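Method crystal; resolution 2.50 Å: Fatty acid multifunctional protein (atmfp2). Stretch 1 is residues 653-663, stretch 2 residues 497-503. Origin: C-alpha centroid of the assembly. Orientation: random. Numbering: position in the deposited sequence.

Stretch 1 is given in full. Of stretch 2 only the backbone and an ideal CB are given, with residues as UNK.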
ATOM      1  N   ASP A 653      -4.361 -11.092  -5.808  1.00 55.53           N
ATOM      2  CA  ASP A 653      -2.984 -10.754  -6.158  1.00 55.83           C
ATOM      3  C   ASP A 653      -2.943  -9.840  -7.382  1.00 68.00           C
ATOM      4  O   ASP A 653      -2.149  -8.900  -7.442  1.00 67.67           O
ATOM      5  CB  ASP A 653      -2.152 -12.012  -6.402  1.00 51.39           C
ATOM      6  CG  ASP A 653      -1.702 -12.681  -5.109  1.00 64.45           C
ATOM      7  OD1 ASP A 653      -1.798 -12.047  -4.035  1.00 56.88           O
ATOM      8  OD2 ASP A 653      -1.245 -13.843  -5.172  1.00 73.97           O
ATOM      9  N   LEU A 654      -3.806 -10.120  -8.354  1.00 58.74           N
ATOM     10  CA  LEU A 654      -3.923  -9.276  -9.537  1.00 57.71           C
ATOM     11  C   LEU A 654      -4.350  -7.857  -9.157  1.00 69.50           C
ATOM     12  O   LEU A 654      -3.884  -6.881  -9.745  1.00 63.93           O
ATOM     13  CB  LEU A 654      -4.917  -9.880 -10.527  1.00 49.37           C
ATOM     14  CG  LEU A 654      -4.472 -11.167 -11.222  1.00 60.99           C
ATOM     15  CD1 LEU A 654      -5.459 -11.541 -12.315  1.00 67.52           C
ATOM     16  CD2 LEU A 654      -3.071 -11.008 -11.792  1.00 51.95           C
ATOM     17  N   ASP A 655      -5.234  -7.755  -8.168  1.00 68.35           N
ATOM     18  CA  ASP A 655      -5.689  -6.459  -7.673  1.00 67.10           C
ATOM     19  C   ASP A 655      -4.517  -5.623  -7.175  1.00 73.69           C
ATOM     20  O   ASP A 655      -4.277  -4.521  -7.673  1.00 76.07           O
ATOM     21  CB  ASP A 655      -6.722  -6.641  -6.558  1.00 68.08           C
ATOM     22  CG  ASP A 655      -8.032  -7.216  -7.064  1.00 75.23           C
ATOM     23  OD1 ASP A 655      -8.359  -6.995  -8.248  1.00 73.48           O
ATOM     24  OD2 ASP A 655      -8.738  -7.885  -6.278  1.00 76.84           O
ATOM     25  N   ILE A 656      -3.790  -6.152  -6.193  1.00 69.44           N
ATOM     26  CA  ILE A 656      -2.617  -5.473  -5.648  1.00 63.99           C
ATOM     27  C   ILE A 656      -1.603  -5.149  -6.741  1.00 59.74           C
ATOM     28  O   ILE A 656      -0.984  -4.084  -6.729  1.00 66.50           O
ATOM     29  CB  ILE A 656      -1.931  -6.305  -4.535  1.00 63.43           C
ATOM     30  CG1 ILE A 656      -2.433  -5.875  -3.157  1.00 64.48           C
ATOM     31  CG2 ILE A 656      -0.424  -6.122  -4.575  1.00 61.93           C
ATOM     32  CD1 ILE A 656      -3.927  -5.832  -3.035  1.00 73.36           C
ATOM     33  N   ALA A 657      -1.442  -6.064  -7.690  1.00 48.39           N
ATOM     34  CA  ALA A 657      -0.475  -5.877  -8.765  1.00 46.94           C
ATOM     35  C   ALA A 657      -0.800  -4.642  -9.598  1.00 55.79           C
ATOM     36  O   ALA A 657       0.026  -3.741  -9.733  1.00 60.62           O
ATOM     37  CB  ALA A 657      -0.397  -7.118  -9.643  1.00 46.31           C
ATOM     38  N   GLY A 658      -2.007  -4.606 -10.154  1.00 64.54           N
ATOM     39  CA  GLY A 658      -2.444  -3.467 -10.938  1.00 59.94           C
ATOM     40  C   GLY A 658      -2.395  -2.192 -10.123  1.00 70.68           C
ATOM     41  O   GLY A 658      -1.945  -1.151 -10.598  1.00 81.94           O
ATOM     42  N   ILE A 659      -2.857  -2.281  -8.881  1.00 67.22           N
ATOM     43  CA  ILE A 659      -2.866  -1.137  -7.977  1.00 65.77           C
ATOM     44  C   ILE A 659      -1.465  -0.597  -7.724  1.00 69.93           C
ATOM     45  O   ILE A 659      -1.209   0.594  -7.884  1.00 70.99           O
ATOM     46  CB  ILE A 659      -3.498  -1.505  -6.620  1.00 65.42           C
ATOM     47  CG1 ILE A 659      -5.021  -1.569  -6.740  1.00 78.68           C
ATOM     48  CG2 ILE A 659      -3.083  -0.507  -5.546  1.00 56.86           C
ATOM     49  CD1 ILE A 659      -5.714  -2.022  -5.474  1.00 81.92           C
ATOM     50  N   MET A 660      -0.558  -1.487  -7.335  1.00 84.31           N
ATOM     51  CA  MET A 660       0.759  -1.085  -6.860  1.00 82.45           C
ATOM     52  C   MET A 660       1.775  -0.946  -7.989  1.00 79.96           C
ATOM     53  O   MET A 660       2.849  -0.373  -7.803  1.00 83.34           O
ATOM     54  CB  MET A 660       1.258  -2.084  -5.816  1.00 74.70           C
ATOM     55  CG  MET A 660       2.077  -1.466  -4.699  1.00 78.74           C
ATOM     56  SD  MET A 660       2.091  -2.520  -3.238  1.00 95.17           S
ATOM     57  CE  MET A 660       0.337  -2.813  -3.025  1.00 72.41           C
ATOM     58  N   GLY A 661       1.434  -1.470  -9.160  1.00 75.76           N
ATOM     59  CA  GLY A 661       2.326  -1.405 -10.300  1.00 73.06           C
ATOM     60  C   GLY A 661       1.905  -0.363 -11.317  1.00 79.69           C
ATOM     61  O   GLY A 661       2.746   0.236 -11.986  1.00 81.15           O
ATOM     62  N   MET A 662       0.599  -0.144 -11.429  1.00 85.84           N
ATOM     63  CA  MET A 662       0.062   0.776 -12.426  1.00 87.30           C
ATOM     64  C   MET A 662      -0.901   1.793 -11.818  1.00 83.72           C
ATOM     65  O   MET A 662      -1.763   2.335 -12.510  1.00 79.92           O
ATOM     66  CB  MET A 662      -0.621  -0.002 -13.551  1.00 85.35           C
ATOM     67  CG  MET A 662       0.343  -0.760 -14.447  1.00 80.03           C
ATOM     68  SD  MET A 662       1.245   0.327 -15.567  1.00123.74           S
ATOM     69  CE  MET A 662       2.234  -0.864 -16.469  1.00115.16           C
ATOM     70  N   GLY A 663      -0.749   2.039 -10.521  1.00 78.96           N
ATOM     71  CA  GLY A 663      -1.520   3.055  -9.830  1.00 77.59           C
ATOM     72  C   GLY A 663      -3.024   2.979 -10.018  1.00 85.06           C
ATOM     73  O   GLY A 663      -3.704   4.005 -10.013  1.00 91.71           O
ATOM     74  N   UNK A 497       2.887 -10.813 -14.955  1.00 57.05           N
ATOM     75  CA  UNK A 497       1.556 -10.388 -14.527  1.00 60.93           C
ATOM     76  C   UNK A 497       1.280  -8.911 -14.803  1.00 64.45           C
ATOM     77  O   UNK A 497       0.335  -8.573 -15.511  1.00 63.92           O
ATOM     78  CB  UNK A 497       1.383 -10.667 -13.033  1.00 60.93           C
ATOM     79  N   UNK A 498       2.109  -8.039 -14.239  1.00 69.96           N
ATOM     80  CA  UNK A 498       1.880  -6.597 -14.308  1.00 72.98           C
ATOM     81  C   UNK A 498       1.887  -6.048 -15.735  1.00 69.92           C
ATOM     82  O   UNK A 498       0.895  -5.486 -16.195  1.00 62.21           O
ATOM     83  CB  UNK A 498       2.943  -5.871 -13.481  1.00 72.98           C
ATOM     84  N   UNK A 499       3.008  -6.209 -16.429  1.00 72.42           N
ATOM     85  CA  UNK A 499       3.144  -5.694 -17.786  1.00 59.73           C
ATOM     86  C   UNK A 499       2.205  -6.359 -18.787  1.00 60.86           C
ATOM     87  O   UNK A 499       1.657  -5.695 -19.662  1.00 57.04           O
ATOM     88  CB  UNK A 499       4.590  -5.868 -18.256  1.00 59.73           C
ATOM     89  N   UNK A 500       2.024  -7.669 -18.661  1.00 75.86           N
ATOM     90  CA  UNK A 500       1.108  -8.387 -19.541  1.00 77.51           C
ATOM     91  C   UNK A 500      -0.327  -7.924 -19.321  1.00 69.93           C
ATOM     92  O   UNK A 500      -1.137  -7.901 -20.244  1.00 69.12           O
ATOM     93  CB  UNK A 500       1.218  -9.896 -19.313  1.00 77.51           C
ATOM     94  N   UNK A 501      -0.627  -7.555 -18.083  1.00 70.12           N
ATOM     95  CA  UNK A 501      -1.962  -7.141 -17.691  1.00 69.16           C
ATOM     96  C   UNK A 501      -2.362  -5.844 -18.384  1.00 77.96           C
ATOM     97  O   UNK A 501      -3.481  -5.710 -18.882  1.00 76.20           O
ATOM     98  CB  UNK A 501      -2.041  -6.976 -16.172  1.00 69.16           C
ATOM     99  N   UNK A 502      -1.435  -4.891 -18.416  1.00 79.02           N
ATOM    100  CA  UNK A 502      -1.731  -3.546 -18.894  1.00 79.83           C
ATOM    101  C   UNK A 502      -1.235  -3.254 -20.308  1.00 81.46           C
ATOM    102  O   UNK A 502      -1.256  -2.103 -20.748  1.00 83.27           O
ATOM    103  CB  UNK A 502      -1.121  -2.525 -17.931  1.00 79.83           C
ATOM    104  N   UNK A 503      -0.795  -4.280 -21.026  1.00 71.07           N
ATOM    105  CA  UNK A 503      -0.336  -4.059 -22.393  1.00 74.56           C
ATOM    106  C   UNK A 503      -1.479  -3.662 -23.339  1.00 74.12           C
ATOM    107  O   UNK A 503      -1.270  -2.858 -24.247  1.00 68.77           O
ATOM    108  CB  UNK A 503       0.353  -5.321 -22.915  1.00 74.56           C
TER

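Position 497 precedes the helix of stretch 2, and its CA-to-CB bond points toward stretch 1. The ideal CB lies 4.6 Å from Leu654 CD2 and 5.2 Å from Ala657 CB, an apolar setting with limited depth, so a small or modest nonpolar side chain would suit. The residue is Ala497, whose methyl faces this patch; its carbonyl O accepts the hydrogen bond from the backbone N of 501 at 2.9 Å.

Position 498 lies at the closest approach of this helix to Ala657, with the two CA atoms 6.1 Å apart. Its CB also points toward stretch 1, where the Ala657 methyl and the bare CA of Gly661 leave a shallow apolar surface. Valine, isoleucine, leucine or alanine could be accommodated. Val498, with chi1 t, places CG2 4.1 Å from Ala657 CB, while CG1 comes within 4.4 Å of both Gly661 CA and Met662 CG. The glycine makes room here: an ideal CB on Gly661 would stand 3.0 Å from Val498 CG1.

At 499 the CA-to-CB bond points away, and stretch 1 imposes little; many side chains, polar ones included, would fit. In Asn499 the end of the side chain comes nearer again, bringing ND2 to 4.1 Å from Met662 CE, a contact without a hydrogen bond.

Position 500 is out of reach of stretch 1, which gives no basis for a choice. Arg500 is extended, its guanidinium group hydrogen-bonded elsewhere in the structure.

Position 501 points toward stretch 1, but nothing there lies within 5.5 Å of its ideal CB. A long, flexible apolar chain such as methionine would reach Leu654 best; leucine or isoleucine could fill part of the gap. Met501 crosses it, with chi2 and chi3 both t, carrying CE to a tight apolar contact 3.3 Å from Leu654 CB.

Position 502 also points toward stretch 1, its ideal CB 4.0 Å from Met662 CE. Between the Met662 side chain and the bare CA of Gly658 is a space suited to a flat ring, though a large aliphatic chain is conceivable. Phe502 fills it. Met662 CG sits over one ring face, 3.6 Å from the centroid of the Phe502 ring, in a CH-pi contact, with Met662 SD oblique at 4.7 Å from that centroid. Gly658 CA meets the ring edge, 3.6 Å from Phe502 CE2; an ideal CB on this glycine would be tight, 3.3 Å from the same atom.

Position 503 points away, unconstrained by stretch 1; it is Phe503.

Stretch 2, residues 497-503: AVNRMFF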
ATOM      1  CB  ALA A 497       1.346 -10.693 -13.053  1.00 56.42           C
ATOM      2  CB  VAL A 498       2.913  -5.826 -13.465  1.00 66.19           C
ATOM      3  CG1 VAL A 498       2.674  -4.330 -13.574  1.00 61.42           C
ATOM      4  CG2 VAL A 498       2.853  -6.281 -12.016  1.00 53.61           C
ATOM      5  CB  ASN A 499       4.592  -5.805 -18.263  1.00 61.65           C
ATOM      6  CG  ASN A 499       5.509  -4.831 -17.553  1.00 72.41           C
ATOM      7  OD1 ASN A 499       6.727  -4.865 -17.731  1.00 77.27           O
ATOM      8  ND2 ASN A 499       4.926  -3.955 -16.744  1.00 76.69           N
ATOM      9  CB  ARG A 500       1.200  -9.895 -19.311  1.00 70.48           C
ATOM     10  CG  ARG A 500       0.193 -10.682 -20.130  1.00 74.13           C
ATOM     11  CD  ARG A 500       0.164 -12.147 -19.743  1.00 78.21           C
ATOM     12  NE  ARG A 500      -0.904 -12.859 -20.439  1.00 75.24           N
ATOM     13  CZ  ARG A 500      -1.215 -14.132 -20.226  1.00 68.82           C
ATOM     14  NH1 ARG A 500      -0.537 -14.841 -19.334  1.00 65.49           N
ATOM     15  NH2 ARG A 500      -2.204 -14.696 -20.905  1.00 60.94           N
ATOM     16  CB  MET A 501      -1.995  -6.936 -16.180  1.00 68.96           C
ATOM     17  CG  MET A 501      -3.286  -7.326 -15.504  1.00 70.13           C
ATOM     18  SD  MET A 501      -3.133  -7.115 -13.723  1.00 80.75           S
ATOM     19  CE  MET A 501      -4.589  -7.981 -13.162  1.00193.38           C
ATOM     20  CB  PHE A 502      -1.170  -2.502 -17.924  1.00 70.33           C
ATOM     21  CG  PHE A 502      -2.025  -2.286 -16.711  1.00 68.24           C
ATOM     22  CD1 PHE A 502      -3.044  -1.352 -16.726  1.00 80.76           C
ATOM     23  CD2 PHE A 502      -1.816  -3.021 -15.559  1.00 62.07           C
ATOM     24  CE1 PHE A 502      -3.837  -1.151 -15.613  1.00 79.46           C
ATOM     25  CE2 PHE A 502      -2.604  -2.823 -14.443  1.00 64.32           C
ATOM     26  CZ  PHE A 502      -3.616  -1.887 -14.470  1.00 66.84           C
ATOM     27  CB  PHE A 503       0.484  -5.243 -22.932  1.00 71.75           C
ATOM     28  CG  PHE A 503      -0.326  -6.286 -23.652  1.00 75.85           C
ATOM     29  CD1 PHE A 503      -0.843  -6.036 -24.915  1.00 81.60           C
ATOM     30  CD2 PHE A 503      -0.541  -7.530 -23.082  1.00 73.58           C
ATOM     31  CE1 PHE A 503      -1.582  -6.997 -25.580  1.00 85.93           C
ATOM     32  CE2 PHE A 503      -1.276  -8.497 -23.742  1.00 73.49           C
ATOM     33  CZ  PHE A 503      -1.795  -8.230 -24.994  1.00 83.90           C
TER
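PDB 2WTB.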